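Local coordinates for protein halogenase PltM (PDB 6BZN) that halogenates phenolic compounds with broad substrate and halide tolerance, as a probably FAD-dependent enzyme of the flavin halogenase family, at residues A[338-343]-A[354-359]; A[389-394]-A[455-460]; A[189-192]-A[196-199]; A[31-36]-A[138-143]. All blocks are in the same frame, centred on the assembly; numbering follows the deposited sequence.

The centre of contact 1 is about 9 Å from the centre of the chain, and the other three contacts touch it. Contact 2 lies against it through T356 CG2 and A392 CB, 3.6 Å apart. Contact 3 joins it where L339 N lies 2.9 Å from D191 O, a probable hydrogen bond. Contact 4 meets it through T357 CG2 and A34 CB, 3.7 Å apart. Contacts 3 and 4 also touch, at A192 and G35. Contacts 2 and 4 do not; their centres are about 24 Å apart. FAD-binding residues occur in contacts 1, 3 and 4, namely Q341, L354, G196, I33, A34 and R140, although no FAD is bound here.

Contact 1: A[338-343]-A[354-359]; sequences LLPQAT and LITTFE
P340 lays its ring over T356 and the backbone of T357. Its CG is 3.5 Å from T356 O and 3.7 Å from T357 CA. The methyl CG2 of T356 rests on the same ring, about equally near CB and CG, and the two side chains cross obliquely. T356 holds CG2 anti to the backbone N while its hydroxyl sits beside that N (chi1 -52°). The methyl is thus given to the proline, and OG1 bonds instead to R352 O within its own helix. T357 has the same rotation, and its OG1 bonds to G353 O.

No direct hydrogen bond joins 338-343 to 354-359. Two waters do the polar work. Water 1 accepts from Q341 N at 2.9 Å and donates to T357 OG1 at 3.1 Å. Water 2 donates to T357 OG1 at 2.7 Å and, weakly, to Q341 OE1. The Q341 chain bends at chi2 (-74°), and its CG passes 4.2 Å from T357 OG1.

Q341 is seen to bind FAD in a structure of this protein, although no FAD is bound to this chain. The contact combines proline–threonine packing with a hydrated polar margin, in which one threonine hydroxyl serves a backbone carbonyl and two waters.

Contact 2: A[389-394]-A[455-460]; sequences CLNAVA and RFPGCL
N391 and A392 carry the helix side of this contact, and P457 and G458 the loop side. The conventional hydrogen bonding is slight. N391 ND2 donates to P457 O at 3.3 Å, a weak bond with an N-H...O angle of 150°. The same carbonyl oxygen lies 3.2 Å from N391 CB. The asparagine puts CG beside its backbone N (chi1 -72°), which sets its amide alongside the proline ring; ND2 is 4.2 Å from P457 CG.

A CA-H...O contact comes next. A392 CA is 3.4 Å from G458 O, and the angle at the hydrogen is 165°. Water 3 adds a bridge, donating to A392 O at 3.0 Å and only weakly to G458 O.

The closest packing is between the backbones of A392 and G458. The CA atoms of A392 and G458 are 3.7 Å apart, and A392 CB rests 3.9 Å from G458 CA. G458 belongs to the type II turn from F456 to C459, closed by C459 N to F456 O. On G458 a CB would clash with N391 and A392 and press on the preceding carbonyl oxygen. Close approach to helix 383-406 thus depends on glycine at G458, with weak polar contacts rather than strong bonds.

Contact 3: A[189-192]-A[196-199]; sequences IIDA and GSPL
D191 OD2 faces S197 OG and the start of helix 198-203. The carboxylate at the end of strand 188-191 accepts from S197 OG, but the 2.4 Å separation of OD2 and OG is very short. The position of OG is less sure, so this length is doubtful. L199 N also donates to D191 OD2, weakly, at 3.4 Å and 144°. The other carboxylate oxygen, OD1, takes the backbone N of A193. S197 is the N-cap of the helix, and its OG also bonds to S200 N. The partial positive charge of the helix start probably favours the nearby carboxylate.

D191 reaches across because its CG is anti to the backbone N (chi1 -165°). Around the polar centre, P198 CD lies 3.3 Å from D191 OD2, and L199 CB lies 3.5 Å from the same oxygen. With an alanine here, L199 N would probably lose its weak acceptor, the doubtful S197 OG pairing would go too, and a gap would open beside P198.

Farther out the contact is apolar. L199 CD1 meets I189 CG2 at 3.8 Å and D191 CB at 3.9 Å. L199 also packs on F336 and L338 of the next strand. G196 is an FAD-binding residue. A strand of a parallel sheet runs here through a short loop into a capped helix, a strand-to-helix connection of the kind found in Rossmann-type FAD-binding domains.

Contact 4: A[31-36]-A[138-143]; sequences SGIAGA and LFRQDI
The glycine-rich FAD-binding turn and its helix meet helix 140-153 here, mainly through I33 against R140 and I143. G32 and G35 fit the GxGxxG pattern of Rossmann-type nucleotide-binding folds. I33, A34 and R140 are FAD-binding residues of this enzyme, though no FAD is bound in this chain.

I33 divides its two branches between two partners. Its CG2 approaches the R140 guanidinium obliquely, 3.4 Å from NH2 and 4.0 Å from CZ. The two side chains cross at about a right angle. The other branch, with CG1 anti to the backbone N (chi1 -168°), carries CD1 to 3.9 Å from I143 CG2. These two isoleucines lie side by side and point the same way.

R140 bends at chi2 and chi3, and the bent chain still runs toward I33. Its NE forms a salt bridge with D144, and its NH1 donates to G63 O. These bonds probably limit the turning of the guanidinium, so I33 packs against a group already held by polar partners. No hydrogen bond links 31-36 directly to 138-143.

Both segments are helix starts, with G32 and F139 at the N-cap positions. Helix 352-374 covers this region too: F358 touches I33 and L354 touches R140. I33 also packs on A147 of helix 140-153, and I143 on I95 of helix 92-98.

Contact 1: A[338-343]-A[354-359]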
loop_
_atom_site.group_PDB
_atom_site.type_symbol
_atom_site.label_atom_id
_atom_site.label_comp_id
_atom_site.label_asym_id
_atom_site.label_seq_id
_atom_site.Cartn_x
_atom_site.Cartn_y
_atom_site.Cartn_z
ATOM N N LEU A 338 10.711 11.879 7.016
ATOM C CA LEU A 338 9.655 11.733 6.033
ATOM C C LEU A 338 9.099 10.329 6.174
ATOM O O LEU A 338 9.844 9.353 6.116
ATOM C CB LEU A 338 10.185 11.906 4.609
ATOM C CG LEU A 338 10.430 13.313 4.071
ATOM C CD1 LEU A 338 11.184 14.198 5.028
ATOM C CD2 LEU A 338 11.111 13.241 2.715
ATOM N N LEU A 339 7.791 10.229 6.357
ATOM C CA LEU A 339 7.143 8.929 6.290
ATOM C C LEU A 339 7.117 8.430 4.835
ATOM O O LEU A 339 7.452 9.180 3.903
ATOM C CB LEU A 339 5.753 8.995 6.921
ATOM C CG LEU A 339 5.701 9.086 8.446
ATOM C CD1 LEU A 339 4.237 9.054 8.871
ATOM C CD2 LEU A 339 6.466 7.982 9.153
ATOM N N PRO A 340 6.756 7.148 4.624
ATOM C CA PRO A 340 6.920 6.591 3.269
ATOM C C PRO A 340 6.249 7.318 2.123
ATOM O O PRO A 340 6.910 7.530 1.116
ATOM C CB PRO A 340 6.384 5.173 3.416
ATOM C CG PRO A 340 6.812 4.826 4.801
ATOM C CD PRO A 340 6.524 6.071 5.601
ATOM N N GLN A 341 4.995 7.742 2.249
ATOM C CA GLN A 341 4.357 8.484 1.140
ATOM C C GLN A 341 5.106 9.762 0.743
ATOM O O GLN A 341 5.153 10.115 -0.444
ATOM C CB GLN A 341 2.911 8.859 1.465
ATOM C CG GLN A 341 1.942 7.707 1.485
ATOM C CD GLN A 341 1.592 7.182 0.094
ATOM O OE1 GLN A 341 1.800 6.001 -0.194
ATOM N NE2 GLN A 341 1.022 8.044 -0.760
ATOM N N ALA A 342 5.665 10.454 1.733
ATOM C CA ALA A 342 6.479 11.632 1.480
ATOM C C ALA A 342 7.849 11.287 0.862
ATOM O O ALA A 342 8.488 12.159 0.285
ATOM C CB ALA A 342 6.658 12.424 2.760
ATOM N N THR A 343 8.291 10.036 1.006
ATOM C CA THR A 343 9.609 9.572 0.566
ATOM C C THR A 343 9.597 8.952 -0.810
ATOM O O THR A 343 10.432 9.281 -1.666
ATOM C CB THR A 343 10.141 8.497 1.549
ATOM O OG1 THR A 343 10.154 9.047 2.867
ATOM C CG2 THR A 343 11.532 8.059 1.201
ATOM N N LEU A 354 0.512 1.129 1.821
ATOM C CA LEU A 354 0.003 1.029 3.187
ATOM C C LEU A 354 0.902 0.194 4.088
ATOM O O LEU A 354 1.086 0.512 5.268
ATOM C CB LEU A 354 -1.409 0.426 3.211
ATOM C CG LEU A 354 -2.519 1.377 2.787
ATOM C CD1 LEU A 354 -3.790 0.568 2.553
ATOM C CD2 LEU A 354 -2.741 2.478 3.812
ATOM N N ILE A 355 1.461 -0.871 3.519
ATOM C CA ILE A 355 2.330 -1.749 4.271
ATOM C C ILE A 355 3.567 -0.977 4.718
ATOM O O ILE A 355 3.903 -0.970 5.909
ATOM C CB ILE A 355 2.764 -2.977 3.439
ATOM C CG1 ILE A 355 1.538 -3.819 3.064
ATOM C CG2 ILE A 355 3.789 -3.776 4.215
ATOM C CD1 ILE A 355 1.816 -4.970 2.108
ATOM N N THR A 356 4.233 -0.331 3.758
ATOM C CA THR A 356 5.456 0.406 4.054
ATOM C C THR A 356 5.171 1.501 5.085
ATOM O O THR A 356 5.948 1.676 6.036
ATOM C CB THR A 356 6.062 1.015 2.783
ATOM O OG1 THR A 356 6.198 -0.006 1.782
ATOM C CG2 THR A 356 7.407 1.620 3.060
ATOM N N THR A 357 4.051 2.207 4.904
ATOM C CA THR A 357 3.609 3.241 5.850
ATOM C C THR A 357 3.484 2.749 7.299
ATOM O O THR A 357 4.061 3.348 8.213
ATOM C CB THR A 357 2.285 3.871 5.392
ATOM O OG1 THR A 357 2.496 4.538 4.146
ATOM C CG2 THR A 357 1.748 4.893 6.416
ATOM N N PHE A 358 2.718 1.686 7.527
ATOM C CA PHE A 358 2.467 1.254 8.895
ATOM C C PHE A 358 3.732 0.697 9.524
ATOM O O PHE A 358 3.969 0.894 10.720
ATOM C CB PHE A 358 1.321 0.230 8.978
ATOM C CG PHE A 358 -0.013 0.747 8.479
ATOM C CD1 PHE A 358 -0.373 2.082 8.604
ATOM C CD2 PHE A 358 -0.929 -0.124 7.915
ATOM C CE1 PHE A 358 -1.600 2.532 8.142
ATOM C CE2 PHE A 358 -2.163 0.325 7.448
ATOM C CZ PHE A 358 -2.491 1.657 7.551
ATOM N N GLU A 359 4.547 0.008 8.733
ATOM C CA GLU A 359 5.811 -0.528 9.265
ATOM C C GLU A 359 6.747 0.613 9.630
ATOM O O GLU A 359 7.397 0.569 10.678
ATOM C CB GLU A 359 6.496 -1.496 8.304
ATOM C CG GLU A 359 7.724 -2.120 8.968
ATOM C CD GLU A 359 8.398 -3.204 8.163
ATOM O OE1 GLU A 359 7.738 -3.805 7.290
ATOM O OE2 GLU A 359 9.605 -3.450 8.429
HETATM O O HOH W 1 3.351 7.454 4.654
HETATM O O HOH W 2 0.235 4.900 2.646
#

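Contact 2: A[389-394]-A[455-460]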
loop_
_atom_site.group_PDB
_atom_site.type_symbol
_atom_site.label_atom_id
_atom_site.label_comp_id
_atom_site.label_asym_id
_atom_site.label_seq_id
_atom_site.Cartn_x
_atom_site.Cartn_y
_atom_site.Cartn_z
ATOM N N CYS A 389 12.767 2.210 4.761
ATOM C CA CYS A 389 11.903 2.891 3.790
ATOM C C CYS A 389 12.487 2.874 2.382
ATOM O O CYS A 389 11.786 2.538 1.407
ATOM C CB CYS A 389 11.593 4.323 4.212
ATOM S SG CYS A 389 10.357 5.064 3.116
ATOM N N LEU A 390 13.775 3.189 2.274
ATOM C CA LEU A 390 14.409 3.231 0.955
ATOM C C LEU A 390 14.492 1.821 0.341
ATOM O O LEU A 390 14.251 1.666 -0.844
ATOM C CB LEU A 390 15.789 3.891 0.987
ATOM C CG LEU A 390 15.890 5.342 1.500
ATOM C CD1 LEU A 390 17.160 6.015 0.969
ATOM C CD2 LEU A 390 14.675 6.225 1.240
ATOM N N ASN A 391 14.803 0.813 1.155
ATOM C CA ASN A 391 14.798 -0.580 0.676
ATOM C C ASN A 391 13.406 -1.016 0.246
ATOM O O ASN A 391 13.262 -1.724 -0.752
ATOM C CB ASN A 391 15.317 -1.561 1.740
ATOM C CG ASN A 391 16.808 -1.465 1.978
ATOM O OD1 ASN A 391 17.505 -0.698 1.342
ATOM N ND2 ASN A 391 17.304 -2.268 2.922
ATOM N N ALA A 392 12.388 -0.623 1.008
ATOM C CA ALA A 392 10.987 -0.946 0.674
ATOM C C ALA A 392 10.532 -0.375 -0.681
ATOM O O ALA A 392 9.917 -1.084 -1.494
ATOM C CB ALA A 392 10.070 -0.475 1.777
ATOM N N VAL A 393 10.886 0.877 -0.938
ATOM C CA VAL A 393 10.563 1.533 -2.198
ATOM C C VAL A 393 11.316 0.859 -3.362
ATOM O O VAL A 393 10.738 0.612 -4.429
ATOM C CB VAL A 393 10.848 3.056 -2.121
ATOM C CG1 VAL A 393 10.693 3.719 -3.481
ATOM C CG2 VAL A 393 9.893 3.709 -1.112
ATOM N N ALA A 394 12.589 0.538 -3.139
ATOM C CA ALA A 394 13.384 -0.170 -4.148
ATOM C C ALA A 394 12.780 -1.552 -4.465
ATOM O O ALA A 394 12.599 -1.899 -5.625
ATOM C CB ALA A 394 14.820 -0.318 -3.694
ATOM N N ARG A 455 16.906 -9.654 8.422
ATOM C CA ARG A 455 18.032 -9.596 7.485
ATOM C C ARG A 455 17.751 -8.785 6.222
ATOM O O ARG A 455 18.698 -8.305 5.613
ATOM C CB ARG A 455 18.523 -11.000 7.104
ATOM C CG ARG A 455 19.410 -11.607 8.181
ATOM C CD ARG A 455 19.585 -13.106 8.010
ATOM N NE ARG A 455 18.346 -13.842 8.258
ATOM C CZ ARG A 455 18.228 -15.173 8.265
ATOM N NH1 ARG A 455 19.280 -15.956 8.050
ATOM N NH2 ARG A 455 17.052 -15.732 8.521
ATOM N N PHE A 456 16.476 -8.649 5.836
ATOM C CA PHE A 456 16.092 -7.963 4.591
ATOM C C PHE A 456 14.948 -6.968 4.841
ATOM O O PHE A 456 13.839 -7.125 4.316
ATOM C CB PHE A 456 15.703 -8.993 3.534
ATOM C CG PHE A 456 16.730 -10.071 3.350
ATOM C CD1 PHE A 456 17.842 -9.856 2.546
ATOM C CD2 PHE A 456 16.593 -11.292 3.996
ATOM C CE1 PHE A 456 18.806 -10.850 2.387
ATOM C CE2 PHE A 456 17.547 -12.290 3.842
ATOM C CZ PHE A 456 18.656 -12.066 3.043
ATOM N N PRO A 457 15.226 -5.916 5.637
ATOM C CA PRO A 457 14.183 -4.915 5.853
ATOM C C PRO A 457 13.748 -4.297 4.521
ATOM O O PRO A 457 14.581 -4.019 3.646
ATOM C CB PRO A 457 14.848 -3.896 6.784
ATOM C CG PRO A 457 16.319 -4.063 6.559
ATOM C CD PRO A 457 16.534 -5.499 6.181
ATOM N N GLY A 458 12.439 -4.162 4.345
ATOM C CA GLY A 458 11.881 -3.612 3.106
ATOM C C GLY A 458 11.596 -4.651 2.032
ATOM O O GLY A 458 10.972 -4.340 1.038
ATOM N N CYS A 459 12.058 -5.879 2.221
ATOM C CA CYS A 459 11.846 -6.939 1.244
ATOM C C CYS A 459 10.628 -7.763 1.640
ATOM O O CYS A 459 10.261 -7.803 2.819
ATOM C CB CYS A 459 13.107 -7.794 1.124
ATOM S SG CYS A 459 14.557 -6.799 0.657
ATOM N N LEU A 460 10.024 -8.436 0.666
ATOM C CA LEU A 460 8.727 -9.080 0.871
ATOM C C LEU A 460 8.711 -10.122 1.994
ATOM O O LEU A 460 7.735 -10.204 2.745
ATOM C CB LEU A 460 8.223 -9.720 -0.422
ATOM C CG LEU A 460 7.961 -8.801 -1.622
ATOM C CD1 LEU A 460 7.443 -9.645 -2.771
ATOM C CD2 LEU A 460 6.967 -7.705 -1.293
HETATM O O HOH W 3 8.147 -3.359 -0.736
#

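Contact 3: A[189-192]-A[196-199]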
loop_
_atom_site.group_PDB
_atom_site.type_symbol
_atom_site.label_atom_id
_atom_site.label_comp_id
_atom_site.label_asym_id
_atom_site.label_seq_id
_atom_site.Cartn_x
_atom_site.Cartn_y
_atom_site.Cartn_z
ATOM N N ILE A 189 10.077 17.150 13.426
ATOM C CA ILE A 189 8.955 17.248 12.476
ATOM C C ILE A 189 8.859 15.963 11.645
ATOM O O ILE A 189 9.856 15.468 11.132
ATOM C CB ILE A 189 9.017 18.538 11.615
ATOM C CG1 ILE A 189 7.755 18.683 10.761
ATOM C CG2 ILE A 189 10.255 18.623 10.724
ATOM C CD1 ILE A 189 7.478 20.124 10.348
ATOM N N ILE A 190 7.653 15.412 11.566
ATOM C CA ILE A 190 7.377 14.216 10.767
ATOM C C ILE A 190 6.495 14.620 9.596
ATOM O O ILE A 190 5.424 15.184 9.795
ATOM C CB ILE A 190 6.687 13.129 11.602
ATOM C CG1 ILE A 190 7.630 12.694 12.716
ATOM C CG2 ILE A 190 6.304 11.919 10.743
ATOM C CD1 ILE A 190 6.979 11.839 13.778
ATOM N N ASP A 191 6.954 14.341 8.381
ATOM C CA ASP A 191 6.162 14.594 7.197
ATOM C C ASP A 191 5.328 13.358 6.869
ATOM O O ASP A 191 5.842 12.371 6.312
ATOM C CB ASP A 191 7.026 14.963 5.995
ATOM C CG ASP A 191 6.218 15.575 4.857
ATOM O OD1 ASP A 191 5.000 15.291 4.727
ATOM O OD2 ASP A 191 6.812 16.373 4.094
ATOM N N ALA A 192 4.041 13.448 7.179
ATOM C CA ALA A 192 3.079 12.379 6.938
ATOM C C ALA A 192 2.168 12.730 5.766
ATOM O O ALA A 192 1.094 12.152 5.618
ATOM C CB ALA A 192 2.257 12.140 8.205
ATOM N N GLY A 196 2.483 15.858 -1.957
ATOM C CA GLY A 196 2.665 17.251 -1.519
ATOM C C GLY A 196 3.550 17.494 -0.298
ATOM O O GLY A 196 3.478 18.554 0.314
ATOM N N SER A 197 4.386 16.524 0.059
ATOM C CA SER A 197 5.372 16.677 1.143
ATOM C C SER A 197 6.157 18.014 1.043
ATOM O O SER A 197 7.011 18.154 0.165
ATOM C CB SER A 197 6.341 15.492 1.106
ATOM O OG SER A 197 7.508 15.727 1.883
ATOM N N PRO A 198 5.867 18.991 1.933
ATOM C CA PRO A 198 6.555 20.294 1.855
ATOM C C PRO A 198 8.014 20.238 2.338
ATOM O O PRO A 198 8.837 21.071 1.918
ATOM C CB PRO A 198 5.712 21.183 2.768
ATOM C CG PRO A 198 5.220 20.235 3.810
ATOM C CD PRO A 198 4.957 18.928 3.100
ATOM N N LEU A 199 8.325 19.265 3.200
ATOM C CA LEU A 199 9.699 18.964 3.558
ATOM C C LEU A 199 10.411 18.357 2.397
ATOM O O LEU A 199 11.557 18.676 2.164
ATOM C CB LEU A 199 9.816 17.997 4.744
ATOM C CG LEU A 199 9.698 18.617 6.124
ATOM C CD1 LEU A 199 9.786 17.523 7.154
ATOM C CD2 LEU A 199 10.799 19.644 6.343
#

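Contact 4: A[31-36]-A[138-143]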
loop_
_atom_site.group_PDB
_atom_site.type_symbol
_atom_site.label_atom_id
_atom_site.label_comp_id
_atom_site.label_asym_id
_atom_site.label_seq_id
_atom_site.Cartn_x
_atom_site.Cartn_y
_atom_site.Cartn_z
ATOM N N SER A 31 -2.919 14.903 8.237
ATOM C CA SER A 31 -3.844 14.362 9.215
ATOM C C SER A 31 -4.594 13.156 8.644
ATOM O O SER A 31 -5.654 12.805 9.170
ATOM C CB SER A 31 -4.841 15.440 9.648
ATOM O OG SER A 31 -5.684 15.822 8.561
ATOM N N GLY A 32 -4.053 12.542 7.584
ATOM C CA GLY A 32 -4.557 11.287 7.042
ATOM C C GLY A 32 -4.153 10.142 7.960
ATOM O O GLY A 32 -3.576 10.359 9.025
ATOM N N ILE A 33 -4.429 8.912 7.557
ATOM C CA ILE A 33 -4.209 7.790 8.462
ATOM C C ILE A 33 -2.773 7.713 8.991
ATOM O O ILE A 33 -2.574 7.400 10.158
ATOM C CB ILE A 33 -4.622 6.443 7.833
ATOM C CG1 ILE A 33 -4.665 5.347 8.907
ATOM C CG2 ILE A 33 -3.714 6.062 6.670
ATOM C CD1 ILE A 33 -5.422 4.111 8.447
ATOM N N ALA A 34 -1.785 7.994 8.144
ATOM C CA ALA A 34 -0.384 7.974 8.579
ATOM C C ALA A 34 -0.119 8.992 9.679
ATOM O O ALA A 34 0.417 8.646 10.731
ATOM C CB ALA A 34 0.540 8.226 7.409
ATOM N N GLY A 35 -0.501 10.240 9.439
ATOM C CA GLY A 35 -0.257 11.312 10.422
ATOM C C GLY A 35 -1.034 11.098 11.710
ATOM O O GLY A 35 -0.514 11.304 12.813
ATOM N N ALA A 36 -2.277 10.658 11.563
ATOM C CA ALA A 36 -3.146 10.415 12.700
ATOM C C ALA A 36 -2.639 9.284 13.596
ATOM O O ALA A 36 -2.630 9.419 14.813
ATOM C CB ALA A 36 -4.548 10.102 12.234
ATOM N N LEU A 138 -10.897 -0.266 2.262
ATOM C CA LEU A 138 -11.009 0.885 3.154
ATOM C C LEU A 138 -11.612 2.079 2.445
ATOM O O LEU A 138 -11.056 2.548 1.449
ATOM C CB LEU A 138 -9.624 1.250 3.679
ATOM C CG LEU A 138 -8.852 0.182 4.447
ATOM C CD1 LEU A 138 -7.422 0.621 4.624
ATOM C CD2 LEU A 138 -9.484 -0.083 5.802
ATOM N N PHE A 139 -12.750 2.570 2.943
ATOM C CA PHE A 139 -13.364 3.785 2.433
ATOM C C PHE A 139 -12.682 4.900 3.189
ATOM O O PHE A 139 -13.049 5.225 4.320
ATOM C CB PHE A 139 -14.886 3.753 2.648
ATOM C CG PHE A 139 -15.645 4.873 1.982
ATOM C CD1 PHE A 139 -15.474 5.155 0.628
ATOM C CD2 PHE A 139 -16.593 5.616 2.700
ATOM C CE1 PHE A 139 -16.203 6.164 0.009
ATOM C CE2 PHE A 139 -17.322 6.630 2.074
ATOM C CZ PHE A 139 -17.127 6.896 0.731
ATOM N N ARG A 140 -11.651 5.467 2.569
ATOM C CA ARG A 140 -10.667 6.260 3.316
ATOM C C ARG A 140 -11.219 7.529 3.967
ATOM O O ARG A 140 -10.783 7.903 5.061
ATOM C CB ARG A 140 -9.466 6.575 2.431
ATOM C CG ARG A 140 -8.633 5.348 2.062
ATOM C CD ARG A 140 -7.849 4.771 3.237
ATOM N NE ARG A 140 -6.936 5.798 3.744
ATOM C CZ ARG A 140 -5.739 6.079 3.233
ATOM N NH1 ARG A 140 -5.206 5.347 2.267
ATOM N NH2 ARG A 140 -5.046 7.087 3.746
ATOM N N GLN A 141 -12.206 8.174 3.348
ATOM C CA GLN A 141 -12.831 9.313 4.029
ATOM C C GLN A 141 -13.289 8.992 5.449
ATOM O O GLN A 141 -13.175 9.822 6.336
ATOM C CB GLN A 141 -13.982 9.919 3.221
ATOM C CG GLN A 141 -15.157 9.005 2.932
ATOM C CD GLN A 141 -16.383 9.788 2.502
ATOM O OE1 GLN A 141 -16.490 10.205 1.355
ATOM N NE2 GLN A 141 -17.326 9.988 3.438
ATOM N N ASP A 142 -13.830 7.798 5.667
ATOM C CA ASP A 142 -14.369 7.440 6.983
ATOM C C ASP A 142 -13.299 6.835 7.870
ATOM O O ASP A 142 -13.237 7.129 9.062
ATOM C CB ASP A 142 -15.547 6.486 6.848
ATOM C CG ASP A 142 -16.810 7.159 6.273
ATOM O OD1 ASP A 142 -16.884 8.411 6.158
ATOM O OD2 ASP A 142 -17.744 6.395 5.920
ATOM N N ILE A 143 -12.439 6.013 7.281
ATOM C CA ILE A 143 -11.343 5.389 8.008
ATOM C C ILE A 143 -10.392 6.448 8.560
ATOM O O ILE A 143 -10.048 6.409 9.745
ATOM C CB ILE A 143 -10.583 4.379 7.104
ATOM C CG1 ILE A 143 -11.488 3.194 6.740
ATOM C CG2 ILE A 143 -9.280 3.905 7.739
ATOM C CD1 ILE A 143 -11.874 2.288 7.884
#